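PDB 3F1Z: putative nucleic acid-binding lipoprotein from Klebsiella pneumoniae subsp. pneumoniae MGH 78578, which is of unknown function but adopts an OB fold and is a putative lipoprotein that may bind nucleic acid. Local coordinates for residues Y27-F32 and V75-E80; K53-I58 and G106-I111; K86-N91 and P124-P129; D46-W51 and V115-D120. All blocks are in the same frame, centred on the assembly; numbering follows the deposited sequence. Where two conformers were deposited one is given.

Interaction 1 (Y27-F32 and V75-E80); sequences YSVAQF and VTMRDE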
loop_
_atom_site.group_PDB
_atom_site.type_symbol
_atom_site.label_atom_id
_atom_site.label_comp_id
_atom_site.label_asym_id
_atom_site.label_seq_id
_atom_site.Cartn_x
_atom_site.Cartn_y
_atom_site.Cartn_z
ATOM N N TYR A 27 -2.545 8.143 6.876
ATOM C CA TYR A 27 -1.119 8.408 6.958
ATOM C C TYR A 27 -0.640 9.005 5.659
ATOM O O TYR A 27 -1.189 8.720 4.586
ATOM C CB TYR A 27 -0.332 7.100 7.040
ATOM C CG TYR A 27 -0.368 6.283 8.323
ATOM C CD1 TYR A 27 -1.426 5.441 8.613
ATOM C CD2 TYR A 27 0.713 6.298 9.204
ATOM C CE1 TYR A 27 -1.427 4.647 9.752
ATOM C CE2 TYR A 27 0.731 5.499 10.359
ATOM C CZ TYR A 27 -0.335 4.671 10.614
ATOM O OH TYR A 27 -0.333 3.901 11.754
ATOM N N SER A 28 0.404 9.822 5.731
ATOM C CA SER A 28 1.086 10.154 4.502
ATOM C C SER A 28 2.099 8.998 4.288
ATOM O O SER A 28 2.374 8.185 5.193
ATOM C CB SER A 28 1.816 11.452 4.629
ATOM O OG SER A 28 2.840 11.267 5.548
ATOM N N VAL A 29 2.675 8.907 3.109
ATOM C CA VAL A 29 3.660 7.864 2.891
ATOM C C VAL A 29 4.849 8.065 3.852
ATOM O O VAL A 29 5.351 7.106 4.407
ATOM C CB VAL A 29 4.095 7.824 1.430
ATOM C CG1 VAL A 29 5.381 6.932 1.226
ATOM C CG2 VAL A 29 2.856 7.421 0.543
ATOM N N ALA A 30 5.277 9.302 4.057
ATOM C CA ALA A 30 6.384 9.584 4.981
ATOM C C ALA A 30 6.032 9.110 6.365
ATOM O O ALA A 30 6.871 8.540 7.054
ATOM C CB ALA A 30 6.734 11.071 5.032
ATOM N N GLN A 31 4.797 9.372 6.781
ATOM C CA GLN A 31 4.410 8.989 8.146
ATOM C C GLN A 31 4.432 7.491 8.361
ATOM O O GLN A 31 4.983 7.017 9.312
ATOM C CB GLN A 31 3.077 9.589 8.551
ATOM C CG GLN A 31 3.203 11.056 8.796
ATOM C CD GLN A 31 1.845 11.788 8.857
ATOM O OE1 GLN A 31 0.857 11.417 8.183
ATOM N NE2 GLN A 31 1.820 12.855 9.619
ATOM N N PHE A 32 3.836 6.751 7.457
ATOM C CA PHE A 32 3.797 5.327 7.595
ATOM C C PHE A 32 5.190 4.692 7.491
ATOM O O PHE A 32 5.470 3.706 8.171
ATOM C CB PHE A 32 2.863 4.727 6.561
ATOM C CG PHE A 32 2.895 3.245 6.547
ATOM C CD1 PHE A 32 2.516 2.544 7.658
ATOM C CD2 PHE A 32 3.314 2.564 5.445
ATOM C CE1 PHE A 32 2.527 1.215 7.670
ATOM C CE2 PHE A 32 3.351 1.205 5.455
ATOM C CZ PHE A 32 2.957 0.524 6.575
ATOM N N VAL A 75 1.003 -1.595 -7.419
ATOM C CA VAL A 75 0.719 -0.155 -7.448
ATOM C C VAL A 75 1.749 0.494 -6.528
ATOM O O VAL A 75 1.928 0.066 -5.390
ATOM C CB VAL A 75 -0.680 0.133 -6.970
ATOM C CG1 VAL A 75 -0.871 1.619 -6.723
ATOM C CG2 VAL A 75 -1.681 -0.363 -8.011
ATOM N N THR A 76 2.486 1.470 -7.057
ATOM C CA THR A 76 3.558 2.129 -6.325
ATOM C C THR A 76 3.145 3.563 -6.055
ATOM O O THR A 76 2.666 4.254 -6.958
ATOM C CB THR A 76 4.873 2.140 -7.119
ATOM O OG1 THR A 76 5.157 0.825 -7.558
ATOM C CG2 THR A 76 6.048 2.647 -6.284
HETATM N N MSE A 77 3.425 4.026 -4.838
HETATM C CA MSE A 77 2.960 5.319 -4.356
HETATM C C MSE A 77 4.107 6.100 -3.770
HETATM O O MSE A 77 4.921 5.525 -3.037
HETATM C CB MSE A 77 1.913 5.052 -3.262
HETATM C CG MSE A 77 1.232 6.268 -2.728
HETATM SE SE MSE A 77 0.147 5.909 -1.140
HETATM C CE MSE A 77 -1.549 5.484 -2.033
ATOM N N ARG A 78 4.190 7.398 -4.083
ATOM C CA ARG A 78 5.193 8.252 -3.437
ATOM C C ARG A 78 4.503 9.241 -2.492
ATOM O O ARG A 78 3.306 9.506 -2.639
ATOM C CB ARG A 78 5.987 9.042 -4.461
ATOM C CG ARG A 78 5.195 10.101 -5.222
ATOM C CD ARG A 78 6.169 11.089 -5.862
ATOM N NE ARG A 78 5.528 12.006 -6.787
ATOM C CZ ARG A 78 4.875 13.104 -6.437
ATOM N NH1 ARG A 78 4.747 13.458 -5.153
ATOM N NH2 ARG A 78 4.327 13.859 -7.385
ATOM N N ASP A 79 5.261 9.813 -1.555
ATOM C CA ASP A 79 4.711 10.823 -0.669
ATOM C C ASP A 79 4.146 12.017 -1.479
ATOM O O ASP A 79 4.771 12.522 -2.406
ATOM C CB ASP A 79 5.765 11.352 0.270
ATOM C CG ASP A 79 5.167 12.203 1.385
ATOM O OD1 ASP A 79 4.742 11.603 2.411
ATOM O OD2 ASP A 79 5.138 13.465 1.228
ATOM N N GLU A 80 2.966 12.464 -1.103
ATOM C CA GLU A 80 2.313 13.580 -1.776
ATOM C C GLU A 80 3.112 14.879 -1.769
ATOM O O GLU A 80 2.987 15.685 -2.686
ATOM C CB GLU A 80 0.983 13.870 -1.105
ATOM C CG GLU A 80 0.155 14.898 -1.822
ATOM C CD GLU A 80 -0.639 15.687 -0.878
ATOM O OE1 GLU A 80 -0.573 15.313 0.282
ATOM O OE2 GLU A 80 -1.283 16.676 -1.262
HETATM O O HOH W 1 1.711 11.085 1.069
#
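With CG anti to its backbone N (chi1 -169°), Asp-79 holds its carboxylate against the first turn of helix 29-38, while Val-29, whose CG2 stands anti to the carbonyl carbon and beside its own N, sets that methyl on the selenium of Met-77, a selenomethionine. The polar half of the contact centres on Asp-79 OD1, which accepts a hydrogen bond from Ala-30 N at 2.9 Å. The amide meets this oxygen on its anti side, 20° out of the carboxylate plane, and Ala-30 CB packs against the same OD1 at 3.3 Å. The second oxygen, OD2, serves the chain just after it, bonding to the backbone N atoms of Gln-81 and Lys-83, so a single carboxylate ties that part of the chain to the start of the helix. Beside it a water accepts from Val-29 N at 3.1 Å and from Glu-80 N at 2.9 Å, bridging the two backbones. On the apolar side, Val-29 CG2 lies 3.5 Å from Met-77 SE, and both side chains also rest on Val-54 of strand 51-65. Within the helix start, Ser-28 OG accepts from Gln-31 N at 3.0 Å, and Gln-31 OE1 in return accepts from Ser-28 N at 3.0 Å. The amides of Val-29, Ala-30 and Gln-31 are met by a water, a carboxylate and a hydroxyl in turn, and the negative charge of Asp-79 would be expected to suit the positive end of the helix dipole. The arrangement is a capping box, supplemented by an acidic side chain from segment 75-80, which carries a strand of the OB-fold barrel.

Interaction 2 (K53-I58 and G106-I111); sequences KVRGVI and GSVATI
Gly-56 and Ala-109 form the tight centre of this antiparallel ladder, a hydrogen-bonded pair in which Ala-109 N reaches Gly-56 O at 2.8 Å and Gly-56 N reaches Ala-109 O at 3.0 Å. Val-54 and Ile-111 exchange a second pair of bonds, and Ile-58 adds two more, to Ser-107 O and from Gly-106 N. On the buried face Ile-58 does the filling: its CG1 touches Ala-109 CB at 4.0 Å and its CD1 meets Ile-111 CD1 at 4.2 Å, in a layer continued by Met-77 and Phe-90. The face of Arg-55 and Val-108, by contrast, reaches solvent, although Thr-110 and Val-57 on it are buried. There Thr-110 lays CG2 against Lys-53 CG at 3.5 Å and turns OG1 to the aliphatic part of Arg-55. The Arg-55 chain, extended from CG to NE, carries its guanidinium under Val-108 CG1, which sits over one face but toward the rim, while NH1 makes a salt bridge with Glu-80. Exposed Val-108 crosses Val-57 at about a right angle, with CG2 to CG2 at 3.8 Å. Cohesion thus rests on six backbone bonds, with apolar contacts on the face turned to the barrel interior and the valine pair and aliphatic parts of Lys-53, Arg-55 and Thr-110 covering the other.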
loop_
_atom_site.group_PDB
_atom_site.type_symbol
_atom_site.label_atom_id
_atom_site.label_comp_id
_atom_site.label_asym_id
_atom_site.label_seq_id
_atom_site.Cartn_x
_atom_site.Cartn_y
_atom_site.Cartn_z
ATOM N N LYS A 53 -4.284 3.071 6.274
ATOM C CA LYS A 53 -4.885 3.872 5.204
ATOM C C LYS A 53 -3.857 4.947 4.838
ATOM O O LYS A 53 -3.560 5.856 5.641
ATOM C CB LYS A 53 -6.221 4.463 5.690
ATOM C CG LYS A 53 -6.977 5.177 4.604
ATOM C CD LYS A 53 -8.439 5.448 4.936
ATOM C CE LYS A 53 -8.645 6.632 5.802
ATOM N NZ LYS A 53 -10.107 6.985 5.881
ATOM N N VAL A 54 -3.260 4.820 3.658
ATOM C CA VAL A 54 -2.131 5.695 3.246
ATOM C C VAL A 54 -2.516 6.500 2.016
ATOM O O VAL A 54 -3.066 5.962 1.057
ATOM C CB VAL A 54 -0.862 4.867 2.950
ATOM C CG1 VAL A 54 0.370 5.782 2.607
ATOM C CG2 VAL A 54 -0.529 3.954 4.113
ATOM N N ARG A 55 -2.218 7.797 2.058
ATOM C CA ARG A 55 -2.530 8.730 0.978
ATOM C C ARG A 55 -1.230 9.118 0.298
ATOM O O ARG A 55 -0.213 9.283 0.966
ATOM C CB ARG A 55 -3.213 9.941 1.572
ATOM C CG ARG A 55 -3.561 11.065 0.625
ATOM C CD ARG A 55 -4.443 12.028 1.394
ATOM N NE ARG A 55 -4.896 13.147 0.602
ATOM C CZ ARG A 55 -4.170 14.220 0.432
ATOM N NH1 ARG A 55 -3.003 14.255 1.001
ATOM N NH2 ARG A 55 -4.583 15.228 -0.292
ATOM N N GLY A 56 -1.256 9.265 -1.024
ATOM C CA GLY A 56 -0.026 9.534 -1.798
ATOM C C GLY A 56 -0.286 9.672 -3.289
ATOM O O GLY A 56 -1.414 9.648 -3.728
ATOM N N VAL A 57 0.773 9.846 -4.061
ATOM C CA VAL A 57 0.654 9.987 -5.488
ATOM C C VAL A 57 1.116 8.692 -6.116
ATOM O O VAL A 57 2.217 8.218 -5.845
ATOM C CB VAL A 57 1.491 11.168 -6.064
ATOM C CG1 VAL A 57 1.365 11.186 -7.564
ATOM C CG2 VAL A 57 1.026 12.498 -5.518
ATOM N N ILE A 58 0.260 8.138 -6.969
ATOM C CA ILE A 58 0.542 6.920 -7.653
ATOM C C ILE A 58 1.549 7.258 -8.744
ATOM O O ILE A 58 1.324 8.178 -9.525
ATOM C CB ILE A 58 -0.727 6.315 -8.258
ATOM C CG1 ILE A 58 -1.729 5.992 -7.141
ATOM C CG2 ILE A 58 -0.394 5.037 -9.068
ATOM C CD1 ILE A 58 -1.169 5.090 -6.009
ATOM N N GLY A 106 0.253 9.626 -11.485
ATOM C CA GLY A 106 0.248 11.072 -11.359
ATOM C C GLY A 106 -0.924 11.602 -10.529
ATOM O O GLY A 106 -0.961 12.792 -10.230
ATOM N N SER A 107 -1.877 10.728 -10.155
ATOM C CA SER A 107 -3.046 11.125 -9.359
ATOM C C SER A 107 -2.899 10.706 -7.912
ATOM O O SER A 107 -2.356 9.630 -7.602
ATOM C CB SER A 107 -4.322 10.499 -9.900
ATOM O OG SER A 107 -4.694 11.088 -11.133
ATOM N N VAL A 108 -3.372 11.571 -7.028
ATOM C CA VAL A 108 -3.342 11.292 -5.609
ATOM C C VAL A 108 -4.373 10.208 -5.350
ATOM O O VAL A 108 -5.419 10.199 -5.969
ATOM C CB VAL A 108 -3.661 12.578 -4.778
ATOM C CG1 VAL A 108 -3.823 12.269 -3.319
ATOM C CG2 VAL A 108 -2.580 13.618 -4.969
ATOM N N ALA A 109 -4.069 9.254 -4.490
ATOM C CA ALA A 109 -5.046 8.233 -4.112
ATOM C C ALA A 109 -4.847 7.887 -2.648
ATOM O O ALA A 109 -3.812 8.203 -2.080
ATOM C CB ALA A 109 -4.908 6.984 -4.950
ATOM N N THR A 110 -5.840 7.214 -2.076
ATOM C CA THR A 110 -5.813 6.737 -0.721
ATOM C C THR A 110 -6.194 5.298 -0.802
ATOM O O THR A 110 -7.238 4.953 -1.355
ATOM C CB THR A 110 -6.814 7.474 0.171
ATOM O OG1 THR A 110 -6.554 8.871 0.087
ATOM C CG2 THR A 110 -6.681 7.034 1.659
ATOM N N ILE A 111 -5.353 4.455 -0.215
ATOM C CA ILE A 111 -5.525 3.020 -0.258
ATOM C C ILE A 111 -5.323 2.409 1.125
ATOM O O ILE A 111 -4.401 2.778 1.859
ATOM C CB ILE A 111 -4.496 2.424 -1.231
ATOM C CG1 ILE A 111 -4.604 3.127 -2.595
ATOM C CG2 ILE A 111 -4.662 0.890 -1.369
ATOM C CD1 ILE A 111 -3.672 2.603 -3.675
#

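Interaction 3 (K86-N91 and P124-P129); sequences KRLTFN and PTLQNP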
loop_
_atom_site.group_PDB
_atom_site.type_symbol
_atom_site.label_atom_id
_atom_site.label_comp_id
_atom_site.label_asym_id
_atom_site.label_seq_id
_atom_site.Cartn_x
_atom_site.Cartn_y
_atom_site.Cartn_z
ATOM N N LYS A 86 11.290 7.527 -0.495
ATOM C CA LYS A 86 10.967 6.133 -0.513
ATOM C C LYS A 86 9.548 5.912 -1.024
ATOM O O LYS A 86 8.648 6.691 -0.727
ATOM C CB LYS A 86 11.128 5.533 0.886
ATOM C CG LYS A 86 12.572 5.489 1.360
ATOM C CD LYS A 86 12.709 4.815 2.749
ATOM C CE LYS A 86 14.180 4.878 3.218
ATOM N NZ LYS A 86 14.364 4.426 4.635
ATOM N N ARG A 87 9.348 4.836 -1.777
ATOM C CA ARG A 87 8.048 4.516 -2.313
ATOM C C ARG A 87 7.374 3.397 -1.534
ATOM O O ARG A 87 8.042 2.526 -0.943
ATOM C CB ARG A 87 8.174 4.056 -3.752
ATOM C CG ARG A 87 8.973 4.940 -4.706
ATOM C CD ARG A 87 8.734 6.431 -4.524
ATOM N NE ARG A 87 8.966 7.169 -5.774
ATOM C CZ ARG A 87 9.374 8.427 -5.867
ATOM N NH1 ARG A 87 9.698 9.120 -4.782
ATOM N NH2 ARG A 87 9.508 8.969 -7.065
ATOM N N LEU A 88 6.045 3.396 -1.547
ATOM C CA LEU A 88 5.290 2.345 -0.901
ATOM C C LEU A 88 4.601 1.571 -2.033
ATOM O O LEU A 88 4.086 2.200 -2.976
ATOM C CB LEU A 88 4.278 2.979 0.026
ATOM C CG LEU A 88 3.302 2.066 0.757
ATOM C CD1 LEU A 88 4.027 1.133 1.705
ATOM C CD2 LEU A 88 2.273 2.937 1.471
ATOM N N THR A 89 4.592 0.240 -1.965
ATOM C CA THR A 89 3.934 -0.548 -2.988
ATOM C C THR A 89 2.796 -1.325 -2.351
ATOM O O THR A 89 2.839 -1.625 -1.153
ATOM C CB THR A 89 4.866 -1.575 -3.623
ATOM O OG1 THR A 89 5.412 -2.388 -2.544
ATOM C CG2 THR A 89 6.008 -0.898 -4.424
ATOM N N PHE A 90 1.798 -1.638 -3.177
ATOM C CA PHE A 90 0.640 -2.381 -2.803
ATOM C C PHE A 90 0.474 -3.520 -3.791
ATOM O O PHE A 90 0.654 -3.346 -4.976
ATOM C CB PHE A 90 -0.599 -1.509 -2.941
ATOM C CG PHE A 90 -0.614 -0.312 -2.057
ATOM C CD1 PHE A 90 0.113 0.804 -2.377
ATOM C CD2 PHE A 90 -1.446 -0.273 -0.965
ATOM C CE1 PHE A 90 0.096 1.899 -1.587
ATOM C CE2 PHE A 90 -1.488 0.829 -0.181
ATOM C CZ PHE A 90 -0.699 1.910 -0.485
ATOM N N ASN A 91 0.035 -4.663 -3.320
ATOM C CA ASN A 91 -0.092 -5.837 -4.175
ATOM C C ASN A 91 -1.554 -6.193 -4.255
ATOM O O ASN A 91 -2.131 -6.663 -3.269
ATOM C CB ASN A 91 0.697 -6.982 -3.567
ATOM C CG ASN A 91 0.693 -8.221 -4.416
ATOM O OD1 ASN A 91 -0.244 -8.492 -5.103
ATOM N ND2 ASN A 91 1.778 -8.978 -4.371
ATOM N N PRO A 124 7.509 -2.310 3.454
ATOM C CA PRO A 124 6.452 -3.283 3.226
ATOM C C PRO A 124 5.723 -3.102 1.912
ATOM O O PRO A 124 5.623 -2.000 1.414
ATOM C CB PRO A 124 5.457 -2.991 4.355
ATOM C CG PRO A 124 5.709 -1.673 4.770
ATOM C CD PRO A 124 7.135 -1.329 4.474
ATOM N N THR A 125 5.273 -4.207 1.351
ATOM C CA THR A 125 4.353 -4.212 0.229
ATOM C C THR A 125 3.020 -4.549 0.893
ATOM O O THR A 125 2.851 -5.639 1.457
ATOM C CB THR A 125 4.727 -5.248 -0.842
ATOM O OG1 THR A 125 6.005 -4.902 -1.387
ATOM C CG2 THR A 125 3.691 -5.217 -1.961
ATOM N N LEU A 126 2.114 -3.584 0.898
ATOM C CA LEU A 126 0.815 -3.751 1.518
ATOM C C LEU A 126 -0.029 -4.744 0.691
ATOM O O LEU A 126 -0.009 -4.706 -0.547
ATOM C CB LEU A 126 0.118 -2.401 1.713
ATOM C CG LEU A 126 0.802 -1.515 2.762
ATOM C CD1 LEU A 126 0.055 -0.200 2.964
ATOM C CD2 LEU A 126 0.902 -2.253 4.072
ATOM N N GLN A 127 -0.705 -5.638 1.406
ATOM C CA GLN A 127 -1.475 -6.735 0.850
ATOM C C GLN A 127 -2.974 -6.505 1.011
ATOM O O GLN A 127 -3.377 -5.695 1.835
ATOM C CB GLN A 127 -1.091 -8.020 1.612
ATOM C CG GLN A 127 0.405 -8.291 1.592
ATOM C CD GLN A 127 0.934 -8.555 0.193
ATOM O OE1 GLN A 127 0.276 -9.224 -0.595
ATOM N NE2 GLN A 127 2.123 -8.034 -0.126
ATOM N N ASN A 128 -3.780 -7.271 0.255
ATOM C CA ASN A 128 -5.279 -7.198 0.275
ATOM C C ASN A 128 -5.833 -5.784 0.247
ATOM O O ASN A 128 -6.696 -5.441 0.999
ATOM C CB ASN A 128 -5.830 -7.944 1.462
ATOM C CG ASN A 128 -5.422 -9.394 1.447
ATOM O OD1 ASN A 128 -5.621 -10.108 0.439
ATOM N ND2 ASN A 128 -4.835 -9.864 2.566
ATOM N N PRO A 129 -5.317 -4.956 -0.646
ATOM C CA PRO A 129 -5.682 -3.577 -0.564
ATOM C C PRO A 129 -7.027 -3.230 -1.056
ATOM O O PRO A 129 -7.621 -3.985 -1.824
ATOM C CB PRO A 129 -4.633 -2.874 -1.440
ATOM C CG PRO A 129 -3.754 -3.909 -1.940
ATOM C CD PRO A 129 -4.354 -5.219 -1.716
HETATM O O HOH W 2 -2.361 -8.821 -1.616
#
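Thr-89 and Thr-125 join hydroxyl to hydroxyl, OG1 to OG1 at 2.8 Å, and beside them the parallel strands 88-91 and 125-127 are linked through Leu-126. Its N donates to Thr-89 O at 2.9 Å, and its O accepts from Asn-91 N at 2.8 Å, so Leu-126 embraces Phe-90 in the register. On the inner face the side chains of these two lie side by side and point the same way, with Leu-126 CD1 3.7 Å from Phe-90 CE2. Leu-88 brings CD2 to the same methyl, CD1 of Leu-126, at 4.1 Å, and Pro-129 slides past Phe-90 in the opposite direction. On the opposite face, with Thr-89 and Thr-125, Asn-91 CB rests on Thr-125 CG2 at 3.8 Å and against the amide of Gln-127. Further out, that amide is fixed from two sides. The chain of Gln-127 bends at chi2 (-64°), which turns CD back; NE2 then donates to Thr-125 O from above the carbonyl plane, while OE1 accepts from a water that also donates to Asn-91 O at 2.7 Å and accepts from Asn-128 N. Behind the apolar face stand Phe-32 of helix 29-38, which packs on Leu-88 and Pro-124, and Ile-111, which packs on Phe-90 and Pro-129. Parallel pairing of this kind closes the OB-fold barrel; here few backbone bonds are supplemented by a hydroxyl pair and a water on one face and by largely apolar packing on the other.

Interaction 4 (D46-W51 and V115-D120); sequences DYLGKW and VHQVQD
Gly-49 N donates to Val-115 O at 2.8 Å and Val-115 N to Lys-50 O at 2.9 Å, two backbone bonds that hold Val-115 against a type II turn from Tyr-47 to Lys-50. Gly-49 takes the third place of that turn with a positive phi of 85°, where a CB would press on the preceding carbonyl oxygen, and Lys-50 N closes the turn on Tyr-47 O. Val-115 is the buried side chain of the contact: its CB lies 3.4 Å from Tyr-47 O, and its CG2 packs on Tyr-47 CB at 3.8 Å. Leu-48 reaches over the outer side and holds CG anti to the backbone N (chi1 -172°); its CD1 lies 3.6 Å from Gln-117 N and its CD2 4.0 Å from Gln-117 NE2, so that an apolar branch covers the backbone and skims a polar tip. The other end of that amide, OE1, is bound to Ser-44 OG, which also takes the backbone N of Val-118. Among its neighbours, the turn leads from helix 40-47 into strand 51-65, while Val-115 leaves strand 108-114 and rests on Leu-126 of strand 125-127; Tyr-47 in turn hydrogen-bonds through OH to Tyr-27 OH and stacks edge-to-face with Phe-32 of helix 29-38.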
loop_
_atom_site.group_PDB
_atom_site.type_symbol
_atom_site.label_atom_id
_atom_site.label_comp_id
_atom_site.label_asym_id
_atom_site.label_seq_id
_atom_site.Cartn_x
_atom_site.Cartn_y
_atom_site.Cartn_z
ATOM N N ASP A 46 5.505 -4.603 14.920
ATOM C CA ASP A 46 4.478 -3.798 15.552
ATOM C C ASP A 46 3.235 -3.709 14.684
ATOM O O ASP A 46 2.141 -3.675 15.209
ATOM C CB ASP A 46 4.974 -2.372 15.864
ATOM C CG ASP A 46 6.008 -2.326 16.974
ATOM O OD1 ASP A 46 6.157 -3.300 17.737
ATOM O OD2 ASP A 46 6.689 -1.294 17.107
ATOM N N TYR A 47 3.404 -3.645 13.368
ATOM C CA TYR A 47 2.286 -3.538 12.419
ATOM C C TYR A 47 1.717 -4.861 11.889
ATOM O O TYR A 47 0.722 -4.838 11.153
ATOM C CB TYR A 47 2.708 -2.695 11.195
ATOM C CG TYR A 47 2.618 -1.198 11.389
ATOM C CD1 TYR A 47 1.413 -0.558 11.281
ATOM C CD2 TYR A 47 3.739 -0.426 11.667
ATOM C CE1 TYR A 47 1.290 0.801 11.488
ATOM C CE2 TYR A 47 3.634 0.937 11.866
ATOM C CZ TYR A 47 2.383 1.556 11.766
ATOM O OH TYR A 47 2.222 2.926 11.929
ATOM N N LEU A 48 2.344 -5.990 12.226
ATOM C CA LEU A 48 1.959 -7.296 11.653
ATOM C C LEU A 48 0.461 -7.595 11.757
ATOM O O LEU A 48 -0.074 -7.671 12.816
ATOM C CB LEU A 48 2.739 -8.446 12.317
ATOM C CG LEU A 48 2.545 -9.830 11.664
ATOM C CD1 LEU A 48 2.917 -9.802 10.167
ATOM C CD2 LEU A 48 3.261 -10.969 12.395
ATOM N N GLY A 49 -0.201 -7.794 10.637
ATOM C CA GLY A 49 -1.639 -8.040 10.645
ATOM C C GLY A 49 -2.531 -6.789 10.671
ATOM O O GLY A 49 -3.731 -6.916 10.555
ATOM N N LYS A 50 -1.966 -5.594 10.805
ATOM C CA LYS A 50 -2.767 -4.395 10.923
ATOM C C LYS A 50 -3.050 -3.750 9.577
ATOM O O LYS A 50 -2.331 -3.946 8.590
ATOM C CB LYS A 50 -2.067 -3.392 11.826
ATOM C CG LYS A 50 -1.750 -3.976 13.192
ATOM C CD LYS A 50 -1.450 -2.890 14.230
ATOM C CE LYS A 50 -1.026 -3.477 15.588
ATOM N NZ LYS A 50 -1.821 -4.692 15.898
ATOM N N TRP A 51 -4.102 -2.955 9.545
ATOM C CA TRP A 51 -4.502 -2.288 8.331
ATOM C C TRP A 51 -4.142 -0.839 8.451
ATOM O O TRP A 51 -4.329 -0.259 9.489
ATOM C CB TRP A 51 -6.009 -2.429 8.152
ATOM C CG TRP A 51 -6.461 -3.850 7.928
ATOM C CD1 TRP A 51 -6.771 -4.770 8.898
ATOM C CD2 TRP A 51 -6.665 -4.503 6.671
ATOM N NE1 TRP A 51 -7.164 -5.955 8.311
ATOM C CE2 TRP A 51 -7.101 -5.820 6.948
ATOM C CE3 TRP A 51 -6.508 -4.112 5.344
ATOM C CZ2 TRP A 51 -7.381 -6.750 5.940
ATOM C CZ3 TRP A 51 -6.779 -5.034 4.330
ATOM C CH2 TRP A 51 -7.225 -6.338 4.636
ATOM N N VAL A 115 -0.518 -5.034 6.574
ATOM C CA VAL A 115 0.908 -5.334 6.723
ATOM C C VAL A 115 1.103 -6.799 7.022
ATOM O O VAL A 115 0.548 -7.355 7.977
ATOM C CB VAL A 115 1.574 -4.526 7.851
ATOM C CG1 VAL A 115 3.057 -4.889 7.964
ATOM C CG2 VAL A 115 1.412 -3.017 7.619
ATOM N N HIS A 116 1.833 -7.444 6.127
ATOM C CA HIS A 116 2.250 -8.836 6.269
ATOM C C HIS A 116 3.724 -8.749 6.598
ATOM O O HIS A 116 4.296 -7.648 6.617
ATOM C CB HIS A 116 1.990 -9.594 4.965
ATOM C CG HIS A 116 0.544 -9.917 4.753
ATOM N ND1 HIS A 116 0.111 -10.821 3.806
ATOM C CD2 HIS A 116 -0.566 -9.482 5.396
ATOM C CE1 HIS A 116 -1.210 -10.889 3.839
ATOM N NE2 HIS A 116 -1.646 -10.110 4.816
ATOM N N GLN A 117 4.349 -9.878 6.875
ATOM C CA GLN A 117 5.754 -9.858 7.286
ATOM C C GLN A 117 6.648 -9.235 6.189
ATOM O O GLN A 117 6.484 -9.512 5.008
ATOM C CB GLN A 117 6.237 -11.271 7.679
ATOM C CG GLN A 117 7.553 -11.253 8.500
ATOM C CD GLN A 117 7.395 -10.771 9.965
ATOM O OE1 GLN A 117 7.722 -9.621 10.315
ATOM N NE2 GLN A 117 6.887 -11.656 10.813
ATOM N N VAL A 118 7.553 -8.351 6.601
ATOM C CA VAL A 118 8.503 -7.702 5.698
ATOM C C VAL A 118 9.868 -8.409 5.758
ATOM O O VAL A 118 10.552 -8.338 6.767
ATOM C CB VAL A 118 8.661 -6.254 6.094
ATOM C CG1 VAL A 118 9.643 -5.495 5.145
ATOM C CG2 VAL A 118 7.290 -5.584 6.117
ATOM N N GLN A 119 10.222 -9.132 4.704
ATOM C CA GLN A 119 11.519 -9.816 4.583
ATOM C C GLN A 119 12.202 -9.448 3.282
ATOM O O GLN A 119 11.560 -9.198 2.309
ATOM C CB GLN A 119 11.390 -11.351 4.624
ATOM C CG GLN A 119 10.575 -11.855 5.813
ATOM C CD GLN A 119 10.890 -13.294 6.260
ATOM O OE1 GLN A 119 10.907 -13.575 7.454
ATOM N NE2 GLN A 119 11.186 -14.174 5.321
ATOM N N ASP A 120 13.523 -9.479 3.268
ATOM C CA ASP A 120 14.289 -9.220 2.054
ATOM C C ASP A 120 13.923 -7.866 1.538
ATOM O O ASP A 120 13.880 -7.610 0.348
ATOM C CB ASP A 120 14.031 -10.295 1.016
ATOM C CG ASP A 120 14.179 -11.671 1.588
ATOM O OD1 ASP A 120 15.247 -11.963 2.166
ATOM O OD2 ASP A 120 13.218 -12.454 1.464
#

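The four contacts are spread through one OB-fold barrel and its helices. Interactions 1 and 2, about 7 Å apart between centres, alternate along the chain and meet at strand 51-65, which interaction 2 contains and with which 26-28 and 71-78 of interaction 1 pair; the Arg-55 to Glu-80 salt bridge joins them. Interaction 3, about 10 Å from interaction 1, follows it in the chain, meeting it where strands 71-78 and 88-93 run antiparallel. Interaction 4 lies at the surface, about 20 Å from interaction 2 on the opposite side of the chain's centre; its two segments enclose interaction 2 in sequence. It touches interaction 3 through Val-115 and Leu-126, and interaction 1 through Tyr-47 and Phe-32, uniting helices and barrel strands.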